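Local coordinates for chlorite dismutase (PDB 3QPI), which converts chlorite into chloride and dioxygen at a b-type haem held within an alpha-beta barrel fold, at residues A[94-99]-A[105-110]; A[160-163]-A[167-170]; A[50-55]-A[140-145]. All blocks are in the same frame, centred on the assembly; numbering follows the deposited sequence.

Contact 1: A[94-99]-A[105-110]. With HEM (protoporphyrin IX containing Fe), chain C.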
loop_
_atom_site.group_PDB
_atom_site.type_symbol
_atom_site.label_atom_id
_atom_site.label_comp_id
_atom_site.label_asym_id
_atom_site.label_seq_id
_atom_site.Cartn_x
_atom_site.Cartn_y
_atom_site.Cartn_z
ATOM N N ALA A 94 -13.278 -8.315 9.956
ATOM C CA ALA A 94 -14.418 -9.150 9.585
ATOM C C ALA A 94 -15.651 -8.306 9.241
ATOM O O ALA A 94 -16.333 -8.571 8.258
ATOM C CB ALA A 94 -14.747 -10.141 10.713
ATOM N N ALA A 95 -15.931 -7.283 10.034
ATOM C CA ALA A 95 -17.062 -6.408 9.741
ATOM C C ALA A 95 -16.957 -5.800 8.321
ATOM O O ALA A 95 -17.950 -5.682 7.618
ATOM C CB ALA A 95 -17.189 -5.296 10.820
ATOM N N TRP A 96 -15.761 -5.425 7.902
ATOM C CA TRP A 96 -15.557 -4.940 6.529
ATOM C C TRP A 96 -15.947 -5.990 5.483
ATOM O O TRP A 96 -16.708 -5.723 4.540
ATOM C CB TRP A 96 -14.080 -4.531 6.293
ATOM C CG TRP A 96 -13.815 -4.104 4.864
ATOM C CD1 TRP A 96 -13.196 -4.840 3.877
ATOM C CD2 TRP A 96 -14.181 -2.850 4.257
ATOM N NE1 TRP A 96 -13.145 -4.107 2.701
ATOM C CE2 TRP A 96 -13.738 -2.888 2.907
ATOM C CE3 TRP A 96 -14.836 -1.700 4.722
ATOM C CZ2 TRP A 96 -13.942 -1.823 2.020
ATOM C CZ3 TRP A 96 -15.025 -0.635 3.841
ATOM C CH2 TRP A 96 -14.590 -0.708 2.508
ATOM N N TRP A 97 -15.413 -7.188 5.648
ATOM C CA TRP A 97 -15.553 -8.212 4.626
ATOM C C TRP A 97 -16.980 -8.753 4.552
ATOM O O TRP A 97 -17.413 -9.204 3.490
ATOM C CB TRP A 97 -14.533 -9.333 4.854
ATOM C CG TRP A 97 -13.126 -8.829 4.659
ATOM C CD1 TRP A 97 -12.128 -8.758 5.596
ATOM C CD2 TRP A 97 -12.581 -8.295 3.447
ATOM N NE1 TRP A 97 -10.987 -8.227 5.031
ATOM C CE2 TRP A 97 -11.241 -7.933 3.714
ATOM C CE3 TRP A 97 -13.095 -8.094 2.156
ATOM C CZ2 TRP A 97 -10.416 -7.373 2.749
ATOM C CZ3 TRP A 97 -12.269 -7.541 1.194
ATOM C CH2 TRP A 97 -10.945 -7.186 1.497
ATOM N N GLU A 98 -17.721 -8.670 5.657
ATOM C CA GLU A 98 -19.112 -9.107 5.668
ATOM C C GLU A 98 -20.019 -8.170 4.868
ATOM O O GLU A 98 -21.011 -8.599 4.328
ATOM C CB GLU A 98 -19.625 -9.244 7.113
ATOM C CG GLU A 98 -19.039 -10.464 7.835
ATOM C CD GLU A 98 -19.400 -10.558 9.324
ATOM O OE1 GLU A 98 -18.572 -11.118 10.091
ATOM O OE2 GLU A 98 -20.502 -10.100 9.728
ATOM N N MET A 99 -19.692 -6.889 4.796
ATOM C CA MET A 99 -20.511 -5.953 4.019
ATOM C C MET A 99 -20.607 -6.306 2.526
ATOM O O MET A 99 -19.698 -6.922 1.955
ATOM C CB MET A 99 -19.968 -4.531 4.165
ATOM C CG MET A 99 -20.340 -3.865 5.499
ATOM S SD MET A 99 -19.937 -2.106 5.482
ATOM C CE MET A 99 -18.158 -2.161 5.582
ATOM N N ARG A 105 -18.152 -0.054 -1.514
ATOM C CA ARG A 105 -17.875 1.008 -2.482
ATOM C C ARG A 105 -18.258 2.390 -1.937
ATOM O O ARG A 105 -17.539 3.366 -2.143
ATOM C CB ARG A 105 -18.623 0.747 -3.791
ATOM C CG ARG A 105 -18.724 1.964 -4.706
ATOM C CD ARG A 105 -17.372 2.416 -5.291
ATOM N NE ARG A 105 -17.512 3.707 -5.965
ATOM C CZ ARG A 105 -16.622 4.242 -6.795
ATOM N NH1 ARG A 105 -15.481 3.601 -7.085
ATOM N NH2 ARG A 105 -16.878 5.434 -7.337
ATOM N N ALA A 106 -19.392 2.469 -1.241
ATOM C CA ALA A 106 -19.867 3.735 -0.688
ATOM C C ALA A 106 -18.915 4.308 0.381
ATOM O O ALA A 106 -18.583 5.491 0.368
ATOM C CB ALA A 106 -21.303 3.557 -0.110
ATOM N N ILE A 107 -18.502 3.468 1.321
ATOM C CA ILE A 107 -17.496 3.850 2.298
ATOM C C ILE A 107 -16.171 4.233 1.633
ATOM O O ILE A 107 -15.622 5.295 1.919
ATOM C CB ILE A 107 -17.254 2.708 3.301
ATOM C CG1 ILE A 107 -18.543 2.462 4.105
ATOM C CG2 ILE A 107 -16.051 3.023 4.208
ATOM C CD1 ILE A 107 -18.466 1.285 5.063
ATOM N N PHE A 108 -15.678 3.368 0.744
ATOM C CA PHE A 108 -14.383 3.558 0.093
ATOM C C PHE A 108 -14.343 4.877 -0.659
ATOM O O PHE A 108 -13.425 5.664 -0.477
ATOM C CB PHE A 108 -14.109 2.380 -0.860
ATOM C CG PHE A 108 -12.922 2.575 -1.795
ATOM C CD1 PHE A 108 -11.635 2.226 -1.395
ATOM C CD2 PHE A 108 -13.107 3.052 -3.088
ATOM C CE1 PHE A 108 -10.552 2.364 -2.266
ATOM C CE2 PHE A 108 -12.018 3.198 -3.962
ATOM C CZ PHE A 108 -10.750 2.861 -3.543
ATOM N N GLU A 109 -15.331 5.133 -1.506
ATOM C CA GLU A 109 -15.299 6.354 -2.289
ATOM C C GLU A 109 -16.282 7.449 -1.799
ATOM O O GLU A 109 -15.870 8.574 -1.514
ATOM C CB GLU A 109 -15.526 6.032 -3.766
ATOM C CG GLU A 109 -15.277 7.222 -4.692
ATOM C CD GLU A 109 -13.885 7.836 -4.526
ATOM O OE1 GLU A 109 -13.678 8.980 -4.980
ATOM O OE2 GLU A 109 -12.990 7.184 -3.943
ATOM N N ASP A 110 -17.573 7.149 -1.699
ATOM C CA ASP A 110 -18.531 8.232 -1.450
ATOM C C ASP A 110 -18.311 8.910 -0.097
ATOM O O ASP A 110 -18.428 10.111 0.002
ATOM C CB ASP A 110 -19.968 7.755 -1.608
ATOM C CG ASP A 110 -20.281 7.323 -3.036
ATOM O OD1 ASP A 110 -19.533 7.694 -3.973
ATOM O OD2 ASP A 110 -21.281 6.601 -3.224
HETATM C CHA HEM C . -7.191 0.796 -3.214
HETATM C CHB HEM C . -5.919 4.859 -5.400
HETATM C CHC HEM C . -2.807 5.827 -1.790
HETATM C CHD HEM C . -4.313 1.953 0.464
HETATM C C1A HEM C . -7.059 1.826 -4.081
HETATM C C2A HEM C . -7.805 1.873 -5.328
HETATM C C3A HEM C . -7.466 3.000 -5.986
HETATM C C4A HEM C . -6.497 3.683 -5.132
HETATM C CMA HEM C . -8.042 3.477 -7.370
HETATM C CAA HEM C . -8.819 0.780 -5.700
HETATM C CBA HEM C . -8.272 -0.294 -6.630
HETATM C CGA HEM C . -9.462 -1.145 -7.025
HETATM O O1A HEM C . -9.480 -2.301 -6.562
HETATM O O2A HEM C . -10.391 -0.681 -7.760
HETATM C C1B HEM C . -4.979 5.395 -4.589
HETATM C C2B HEM C . -4.211 6.549 -4.987
HETATM C C3B HEM C . -3.335 6.783 -4.020
HETATM C C4B HEM C . -3.535 5.815 -2.960
HETATM C CMB HEM C . -4.310 7.355 -6.307
HETATM C CAB HEM C . -2.323 7.951 -4.063
HETATM C CBB HEM C . -1.030 7.705 -3.839
HETATM C C1C HEM C . -2.940 4.895 -0.835
HETATM C C2C HEM C . -2.209 4.782 0.427
HETATM C C3C HEM C . -2.631 3.664 1.014
HETATM C C4C HEM C . -3.654 3.089 0.160
HETATM C CMC HEM C . -1.099 5.753 0.897
HETATM C CAC HEM C . -2.246 3.037 2.365
HETATM C CBC HEM C . -1.796 3.824 3.353
HETATM C C1D HEM C . -5.168 1.262 -0.297
HETATM C C2D HEM C . -5.772 0.018 0.117
HETATM C C3D HEM C . -6.668 -0.329 -1.063
HETATM C C4D HEM C . -6.519 0.745 -2.016
HETATM C CMD HEM C . -5.587 -0.824 1.422
HETATM C CAD HEM C . -7.583 -1.552 -1.209
HETATM C CBD HEM C . -8.970 -1.104 -0.724
HETATM C CGD HEM C . -9.889 -2.304 -0.670
HETATM O O1D HEM C . -10.004 -3.001 -1.703
HETATM O O2D HEM C . -10.505 -2.563 0.401
HETATM N NA HEM C . -6.224 2.952 -3.967
HETATM N NB HEM C . -4.557 4.947 -3.337
HETATM N NC HEM C . -3.818 3.855 -0.962
HETATM N ND HEM C . -5.638 1.677 -1.556
HETATM FE FE HEM C . -5.151 3.381 -2.255
#

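Contact 2: A[160-163]-A[167-170]. With HEM (protoporphyrin IX containing Fe), chain C.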
loop_
_atom_site.group_PDB
_atom_site.type_symbol
_atom_site.label_atom_id
_atom_site.label_comp_id
_atom_site.label_asym_id
_atom_site.label_seq_id
_atom_site.Cartn_x
_atom_site.Cartn_y
_atom_site.Cartn_z
ATOM N N GLY A 160 -1.607 10.279 6.429
ATOM C CA GLY A 160 -2.370 10.726 7.581
ATOM C C GLY A 160 -3.801 11.074 7.217
ATOM O O GLY A 160 -4.733 10.855 7.985
ATOM N N VAL A 161 -3.976 11.633 6.031
ATOM C CA VAL A 161 -5.298 11.964 5.540
ATOM C C VAL A 161 -6.175 10.697 5.413
ATOM O O VAL A 161 -7.327 10.667 5.857
ATOM C CB VAL A 161 -5.161 12.669 4.164
ATOM C CG1 VAL A 161 -6.426 12.529 3.317
ATOM C CG2 VAL A 161 -4.810 14.130 4.364
ATOM N N LEU A 162 -5.635 9.648 4.800
ATOM C CA LEU A 162 -6.417 8.445 4.568
ATOM C C LEU A 162 -6.703 7.765 5.885
ATOM O O LEU A 162 -7.785 7.207 6.081
ATOM C CB LEU A 162 -5.678 7.489 3.626
ATOM C CG LEU A 162 -5.645 7.959 2.171
ATOM C CD1 LEU A 162 -4.662 7.122 1.370
ATOM C CD2 LEU A 162 -7.038 7.890 1.557
ATOM N N ARG A 163 -5.730 7.804 6.789
ATOM C CA ARG A 163 -5.915 7.185 8.092
ATOM C C ARG A 163 -6.981 7.892 8.928
ATOM O O ARG A 163 -7.421 7.338 9.938
ATOM C CB ARG A 163 -4.589 7.090 8.853
ATOM C CG ARG A 163 -3.775 5.882 8.411
ATOM C CD ARG A 163 -2.356 5.821 8.975
ATOM N NE ARG A 163 -1.653 4.698 8.352
ATOM C CZ ARG A 163 -0.336 4.517 8.363
ATOM N NH1 ARG A 163 0.473 5.379 8.974
ATOM N NH2 ARG A 163 0.172 3.456 7.754
ATOM N N GLU A 167 -13.239 4.754 5.938
ATOM C CA GLU A 167 -12.643 3.530 5.441
ATOM C C GLU A 167 -11.639 2.977 6.454
ATOM O O GLU A 167 -11.628 1.779 6.727
ATOM C CB GLU A 167 -11.953 3.735 4.096
ATOM C CG GLU A 167 -11.149 2.488 3.669
ATOM C CD GLU A 167 -10.560 2.581 2.264
ATOM O OE1 GLU A 167 -10.600 3.675 1.671
ATOM O OE2 GLU A 167 -10.077 1.545 1.741
ATOM N N TRP A 168 -10.809 3.844 7.026
ATOM C CA TRP A 168 -9.749 3.368 7.898
ATOM C C TRP A 168 -10.210 2.877 9.268
ATOM O O TRP A 168 -9.435 2.208 9.961
ATOM C CB TRP A 168 -8.617 4.393 8.051
ATOM C CG TRP A 168 -7.353 3.884 7.325
ATOM C CD1 TRP A 168 -6.230 3.335 7.891
ATOM C CD2 TRP A 168 -7.148 3.835 5.902
ATOM N NE1 TRP A 168 -5.327 2.974 6.904
ATOM C CE2 TRP A 168 -5.863 3.277 5.679
ATOM C CE3 TRP A 168 -7.914 4.236 4.798
ATOM C CZ2 TRP A 168 -5.333 3.108 4.395
ATOM C CZ3 TRP A 168 -7.383 4.075 3.520
ATOM C CH2 TRP A 168 -6.107 3.502 3.333
ATOM N N THR A 169 -11.457 3.179 9.649
ATOM C CA THR A 169 -11.973 2.685 10.920
ATOM C C THR A 169 -12.105 1.176 10.865
ATOM O O THR A 169 -12.216 0.527 11.902
ATOM C CB THR A 169 -13.358 3.293 11.301
ATOM O OG1 THR A 169 -14.329 2.905 10.328
ATOM C CG2 THR A 169 -13.300 4.813 11.380
ATOM N N TYR A 170 -12.089 0.615 9.656
ATOM C CA TYR A 170 -12.141 -0.831 9.487
ATOM C C TYR A 170 -10.757 -1.524 9.437
ATOM O O TYR A 170 -10.683 -2.755 9.314
ATOM C CB TYR A 170 -12.909 -1.178 8.204
ATOM C CG TYR A 170 -14.363 -0.788 8.251
ATOM C CD1 TYR A 170 -15.326 -1.659 8.773
ATOM C CD2 TYR A 170 -14.782 0.446 7.774
ATOM C CE1 TYR A 170 -16.683 -1.298 8.828
ATOM C CE2 TYR A 170 -16.141 0.819 7.831
ATOM C CZ TYR A 170 -17.073 -0.062 8.351
ATOM O OH TYR A 170 -18.390 0.314 8.397
HETATM C CHA HEM C . -7.191 0.796 -3.214
HETATM C CHB HEM C . -5.919 4.859 -5.400
HETATM C CHC HEM C . -2.807 5.827 -1.790
HETATM C CHD HEM C . -4.313 1.953 0.464
HETATM C C1A HEM C . -7.059 1.826 -4.081
HETATM C C2A HEM C . -7.805 1.873 -5.328
HETATM C C3A HEM C . -7.466 3.000 -5.986
HETATM C C4A HEM C . -6.497 3.683 -5.132
HETATM C CMA HEM C . -8.042 3.477 -7.370
HETATM C CAA HEM C . -8.819 0.780 -5.700
HETATM C CBA HEM C . -8.272 -0.294 -6.630
HETATM C CGA HEM C . -9.462 -1.145 -7.025
HETATM O O1A HEM C . -9.480 -2.301 -6.562
HETATM O O2A HEM C . -10.391 -0.681 -7.760
HETATM C C1B HEM C . -4.979 5.395 -4.589
HETATM C C2B HEM C . -4.211 6.549 -4.987
HETATM C C3B HEM C . -3.335 6.783 -4.020
HETATM C C4B HEM C . -3.535 5.815 -2.960
HETATM C CMB HEM C . -4.310 7.355 -6.307
HETATM C CAB HEM C . -2.323 7.951 -4.063
HETATM C CBB HEM C . -1.030 7.705 -3.839
HETATM C C1C HEM C . -2.940 4.895 -0.835
HETATM C C2C HEM C . -2.209 4.782 0.427
HETATM C C3C HEM C . -2.631 3.664 1.014
HETATM C C4C HEM C . -3.654 3.089 0.160
HETATM C CMC HEM C . -1.099 5.753 0.897
HETATM C CAC HEM C . -2.246 3.037 2.365
HETATM C CBC HEM C . -1.796 3.824 3.353
HETATM C C1D HEM C . -5.168 1.262 -0.297
HETATM C C2D HEM C . -5.772 0.018 0.117
HETATM C C3D HEM C . -6.668 -0.329 -1.063
HETATM C C4D HEM C . -6.519 0.745 -2.016
HETATM C CMD HEM C . -5.587 -0.824 1.422
HETATM C CAD HEM C . -7.583 -1.552 -1.209
HETATM C CBD HEM C . -8.970 -1.104 -0.724
HETATM C CGD HEM C . -9.889 -2.304 -0.670
HETATM O O1D HEM C . -10.004 -3.001 -1.703
HETATM O O2D HEM C . -10.505 -2.563 0.401
HETATM N NA HEM C . -6.224 2.952 -3.967
HETATM N NB HEM C . -4.557 4.947 -3.337
HETATM N NC HEM C . -3.818 3.855 -0.962
HETATM N ND HEM C . -5.638 1.677 -1.556
HETATM FE FE HEM C . -5.151 3.381 -2.255
#

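Contact 3: A[50-55]-A[140-145]. With HEM (protoporphyrin IX containing Fe), chain C.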
loop_
_atom_site.group_PDB
_atom_site.type_symbol
_atom_site.label_atom_id
_atom_site.label_comp_id
_atom_site.label_asym_id
_atom_site.label_seq_id
_atom_site.Cartn_x
_atom_site.Cartn_y
_atom_site.Cartn_z
ATOM N N TRP A 50 10.952 -11.414 8.350
ATOM C CA TRP A 50 9.578 -11.591 7.902
ATOM C C TRP A 50 9.560 -11.701 6.403
ATOM O O TRP A 50 10.518 -11.294 5.736
ATOM C CB TRP A 50 8.666 -10.432 8.344
ATOM C CG TRP A 50 9.242 -9.040 8.195
ATOM C CD1 TRP A 50 9.884 -8.326 9.156
ATOM C CD2 TRP A 50 9.210 -8.203 7.028
ATOM N NE1 TRP A 50 10.258 -7.100 8.666
ATOM C CE2 TRP A 50 9.857 -7.001 7.360
ATOM C CE3 TRP A 50 8.698 -8.358 5.736
ATOM C CZ2 TRP A 50 10.000 -5.951 6.458
ATOM C CZ3 TRP A 50 8.840 -7.321 4.837
ATOM C CH2 TRP A 50 9.480 -6.127 5.205
ATOM N N GLN A 51 8.471 -12.256 5.889
ATOM C CA GLN A 51 8.246 -12.394 4.460
ATOM C C GLN A 51 6.752 -12.315 4.184
ATOM O O GLN A 51 5.953 -12.931 4.884
ATOM C CB GLN A 51 8.784 -13.733 3.968
ATOM C CG GLN A 51 8.821 -13.858 2.456
ATOM C CD GLN A 51 9.513 -15.136 2.017
ATOM O OE1 GLN A 51 9.029 -16.240 2.284
ATOM N NE2 GLN A 51 10.658 -14.997 1.358
ATOM N N LEU A 52 6.387 -11.567 3.151
ATOM C CA LEU A 52 5.006 -11.234 2.885
ATOM C C LEU A 52 4.725 -11.372 1.401
ATOM O O LEU A 52 5.557 -11.007 0.591
ATOM C CB LEU A 52 4.768 -9.788 3.297
ATOM C CG LEU A 52 4.878 -9.495 4.795
ATOM C CD1 LEU A 52 4.665 -8.023 5.020
ATOM C CD2 LEU A 52 3.862 -10.287 5.581
ATOM N N ARG A 53 3.558 -11.893 1.036
ATOM C CA ARG A 53 3.252 -12.164 -0.375
ATOM C C ARG A 53 1.895 -11.617 -0.764
ATOM O O ARG A 53 0.956 -11.591 0.048
ATOM C CB ARG A 53 3.275 -13.667 -0.650
ATOM C CG ARG A 53 4.539 -14.317 -0.166
ATOM C CD ARG A 53 4.497 -15.828 -0.268
ATOM N NE ARG A 53 5.716 -16.417 0.290
ATOM C CZ ARG A 53 6.544 -17.222 -0.374
ATOM N NH1 ARG A 53 6.292 -17.577 -1.632
ATOM N NH2 ARG A 53 7.626 -17.700 0.227
ATOM N N GLY A 54 1.788 -11.197 -2.017
ATOM C CA GLY A 54 0.536 -10.665 -2.517
ATOM C C GLY A 54 0.474 -10.711 -4.030
ATOM O O GLY A 54 1.461 -11.022 -4.699
ATOM N N VAL A 55 -0.686 -10.372 -4.576
ATOM C CA VAL A 55 -0.924 -10.552 -5.998
ATOM C C VAL A 55 -1.514 -9.282 -6.573
ATOM O O VAL A 55 -2.500 -8.777 -6.057
ATOM C CB VAL A 55 -1.934 -11.721 -6.238
ATOM C CG1 VAL A 55 -2.308 -11.813 -7.697
ATOM C CG2 VAL A 55 -1.349 -13.036 -5.763
ATOM N N ASP A 140 -4.357 -8.260 4.388
ATOM C CA ASP A 140 -5.271 -8.333 3.258
ATOM C C ASP A 140 -4.670 -7.658 2.033
ATOM O O ASP A 140 -4.930 -8.054 0.905
ATOM C CB ASP A 140 -6.618 -7.666 3.598
ATOM C CG ASP A 140 -7.384 -8.408 4.685
ATOM O OD1 ASP A 140 -7.084 -9.594 4.886
ATOM O OD2 ASP A 140 -8.281 -7.808 5.331
ATOM N N PHE A 141 -3.886 -6.614 2.250
ATOM C CA PHE A 141 -3.272 -5.922 1.134
ATOM C C PHE A 141 -1.822 -5.622 1.460
ATOM O O PHE A 141 -1.469 -5.454 2.621
ATOM C CB PHE A 141 -3.999 -4.604 0.855
ATOM C CG PHE A 141 -5.488 -4.737 0.790
ATOM C CD1 PHE A 141 -6.101 -5.221 -0.360
ATOM C CD2 PHE A 141 -6.285 -4.379 1.882
ATOM C CE1 PHE A 141 -7.503 -5.357 -0.417
ATOM C CE2 PHE A 141 -7.669 -4.523 1.826
ATOM C CZ PHE A 141 -8.276 -4.995 0.666
ATOM N N LEU A 142 -0.991 -5.559 0.427
ATOM C CA LEU A 142 0.334 -4.971 0.536
ATOM C C LEU A 142 0.313 -3.761 -0.381
ATOM O O LEU A 142 0.069 -3.885 -1.587
ATOM C CB LEU A 142 1.422 -5.957 0.115
ATOM C CG LEU A 142 1.414 -7.314 0.842
ATOM C CD1 LEU A 142 2.521 -8.241 0.321
ATOM C CD2 LEU A 142 1.574 -7.111 2.331
ATOM N N THR A 143 0.509 -2.584 0.206
ATOM C CA THR A 143 0.478 -1.343 -0.545
ATOM C C THR A 143 1.920 -0.861 -0.687
ATOM O O THR A 143 2.685 -0.856 0.275
ATOM C CB THR A 143 -0.464 -0.279 0.110
ATOM O OG1 THR A 143 -0.026 0.056 1.437
ATOM C CG2 THR A 143 -1.889 -0.819 0.175
ATOM N N TRP A 144 2.281 -0.509 -1.912
ATOM C CA TRP A 144 3.652 -0.203 -2.279
ATOM C C TRP A 144 3.642 1.148 -2.971
ATOM O O TRP A 144 2.827 1.377 -3.884
ATOM C CB TRP A 144 4.187 -1.285 -3.230
ATOM C CG TRP A 144 5.517 -0.953 -3.782
ATOM C CD1 TRP A 144 5.800 -0.535 -5.049
ATOM C CD2 TRP A 144 6.760 -0.969 -3.070
ATOM N NE1 TRP A 144 7.146 -0.298 -5.175
ATOM C CE2 TRP A 144 7.763 -0.553 -3.978
ATOM C CE3 TRP A 144 7.122 -1.289 -1.751
ATOM C CZ2 TRP A 144 9.120 -0.458 -3.616
ATOM C CZ3 TRP A 144 8.471 -1.188 -1.383
ATOM C CH2 TRP A 144 9.456 -0.782 -2.322
ATOM N N PHE A 145 4.530 2.037 -2.517
ATOM C CA PHE A 145 4.605 3.408 -3.010
ATOM C C PHE A 145 6.061 3.812 -3.245
ATOM O O PHE A 145 6.948 3.448 -2.463
ATOM C CB PHE A 145 3.967 4.368 -1.976
ATOM C CG PHE A 145 2.591 3.954 -1.573
ATOM C CD1 PHE A 145 1.501 4.305 -2.353
ATOM C CD2 PHE A 145 2.391 3.167 -0.446
ATOM C CE1 PHE A 145 0.243 3.890 -2.010
ATOM C CE2 PHE A 145 1.138 2.738 -0.100
ATOM C CZ PHE A 145 0.050 3.107 -0.874
HETATM C CHA HEM C . -7.191 0.796 -3.214
HETATM C CHB HEM C . -5.919 4.859 -5.400
HETATM C CHC HEM C . -2.807 5.827 -1.790
HETATM C CHD HEM C . -4.313 1.953 0.464
HETATM C C1A HEM C . -7.059 1.826 -4.081
HETATM C C2A HEM C . -7.805 1.873 -5.328
HETATM C C3A HEM C . -7.466 3.000 -5.986
HETATM C C4A HEM C . -6.497 3.683 -5.132
HETATM C CMA HEM C . -8.042 3.477 -7.370
HETATM C CAA HEM C . -8.819 0.780 -5.700
HETATM C CBA HEM C . -8.272 -0.294 -6.630
HETATM C CGA HEM C . -9.462 -1.145 -7.025
HETATM O O1A HEM C . -9.480 -2.301 -6.562
HETATM O O2A HEM C . -10.391 -0.681 -7.760
HETATM C C1B HEM C . -4.979 5.395 -4.589
HETATM C C2B HEM C . -4.211 6.549 -4.987
HETATM C C3B HEM C . -3.335 6.783 -4.020
HETATM C C4B HEM C . -3.535 5.815 -2.960
HETATM C CMB HEM C . -4.310 7.355 -6.307
HETATM C CAB HEM C . -2.323 7.951 -4.063
HETATM C CBB HEM C . -1.030 7.705 -3.839
HETATM C C1C HEM C . -2.940 4.895 -0.835
HETATM C C2C HEM C . -2.209 4.782 0.427
HETATM C C3C HEM C . -2.631 3.664 1.014
HETATM C C4C HEM C . -3.654 3.089 0.160
HETATM C CMC HEM C . -1.099 5.753 0.897
HETATM C CAC HEM C . -2.246 3.037 2.365
HETATM C CBC HEM C . -1.796 3.824 3.353
HETATM C C1D HEM C . -5.168 1.262 -0.297
HETATM C C2D HEM C . -5.772 0.018 0.117
HETATM C C3D HEM C . -6.668 -0.329 -1.063
HETATM C C4D HEM C . -6.519 0.745 -2.016
HETATM C CMD HEM C . -5.587 -0.824 1.422
HETATM C CAD HEM C . -7.583 -1.552 -1.209
HETATM C CBD HEM C . -8.970 -1.104 -0.724
HETATM C CGD HEM C . -9.889 -2.304 -0.670
HETATM O O1D HEM C . -10.004 -3.001 -1.703
HETATM O O2D HEM C . -10.505 -2.563 0.401
HETATM N NA HEM C . -6.224 2.952 -3.967
HETATM N NB HEM C . -4.557 4.947 -3.337
HETATM N NC HEM C . -3.818 3.855 -0.962
HETATM N ND HEM C . -5.638 1.677 -1.556
HETATM FE FE HEM C . -5.151 3.381 -2.255
#

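Contact 1: A[94-99]-A[105-110]
W96-I107 and M99-R105 are the closest backbone pairs, each with CA atoms 9.9 Å apart; helix 94-98 ends just before M99, and a short turn leads into helix 101-111. I107 uses both branches. Its CG2 methyl meets the rim of the W96 indole at CZ3 (3.8 Å), close to the ring plane, while its CD1 is pressed on the M99 methyl CE at 3.5 Å, tighter than ordinary carbon packing. W96 carries its ring away from its backbone N (chi1 177°), and this brings the six-membered end over to the second helix. M99 bends at its last torsion (chi3 -72°), and its side chain crosses that of I107 at about a right angle. Next along the helix, F108 reaches the haem, with CZ 3.6 Å from HEM CAA, and stacks on the axial ligand H114. No hydrogen bond joins the two segments: apolar packing carries the contact, and polar chemistry begins at its margin, where K92 makes a cation-pi contact with W96 and hydrogen-bonds the haem.

Contact 2: A[160-163]-A[167-170]
The W168 indole lies over the L162-R163 part of helix 152-163, one face overlapping L162 CB and R163 CA. The site is the turn from that helix into strand 171-181, within the ferredoxin-like part of the chlorite dismutase alpha-beta barrel. Two CH-pi contacts share this face: L162 CB stands 4.0 Å from the centroid of the six-membered ring, 20° off its normal, and R163 CA is equally far from that of the five-membered ring. The L162 carbonyl oxygen lies 3.2 Å from W168 CE3, so backbone as well as side chain packs on the indole. A chi1 of -110°, away from the staggered values, lays the indole face on the L162-R163 backbone.

R163 runs extended beyond CG, which touches W168 CD1 at 3.6 Å. The guanidinium, its plane 62° from the indole, has W168 NE1 at its edge; NH2 makes a salt bridge to E174 OE2 and NH1 one to D176 OD2. E174 OE2 also accepts the W168 N-H, tying arginine and indole to one carboxylate.

Both segments reach the haem. E167 OE1 hydrogen-bonds ND1 of H114, the axial iron ligand, and OE2 makes a salt bridge with K92, a second-shell position consistent with orienting the histidine. L162 CD1 packs 3.5 Å from HEM C2C, and the outer edge of the indole ends on a vinyl group, with W168 CZ2 3.7 Å from HEM CAC.

Contact 3: A[50-55]-A[140-145]
L142 points its branched end at strand 50-54 and lies aslant the L52 side chain. The two strands belong to the antiparallel sheet of the alpha-beta barrel but are not neighbours in it; they pass face to face, 7.2 Å apart at the axes and nearly perpendicular (crossing angle -94°), with their leucines filling the space between.

The CD1 methyl of L142 does most of the touching. It rests 4.0 Å from L52 CB and then on bare main chain, 3.6 Å from R53 C and 3.8 Å from G54 N, where the glycine has no side chain to intervene. The other methyl, CD2, is turned to L52 CD1. P89 of strand 84-92 touches both leucines, and F6 of strand 4-9 touches L142, extending the apolar interior.

Strand alternation puts F141, T143 and F145 on the other side of strand 141-147, against the haem. The F141 ring is sandwiched between D140 CB on one face and HEM CAD on the other, and its CZ comes 3.3 Å from the propionate oxygen HEM O2D. T143 lays CG2 3.7 Å from HEM CHD, while its hydroxyl is bonded to I88 O. At the start of this strand, D140 and F141 both face I90, forming a classic beta bulge.

On strand 50-54, R53 points away from L142, beside Q51. R53 NH2 donates to Q51 OE1 (2.9 Å), approaching from above the carbonyl plane, 58° out of it.

In the fold
From the N terminus, segment 50-55 comes first and waits until 140-145 to close contact 3, the longest loop of the three. Contact 1 is nested inside it: 94-99 and 105-110 join two successive helices following strand 84-92. After strand 141-147 the chain enters helix 152-163, and contact 2 closes a short turn before strand 171-181, in series with the other two. Contacts 1 and 2 pack together, Y170 lying against M99 and I107, and E167 against F108. Contact 1 meets contact 3 where W97 NE1 hydrogen-bonds D140 OD2 and the W97 ring touches F141. Contacts 2 and 3 do not touch, their nearest atoms being about 7 Å apart, but all three border the haem.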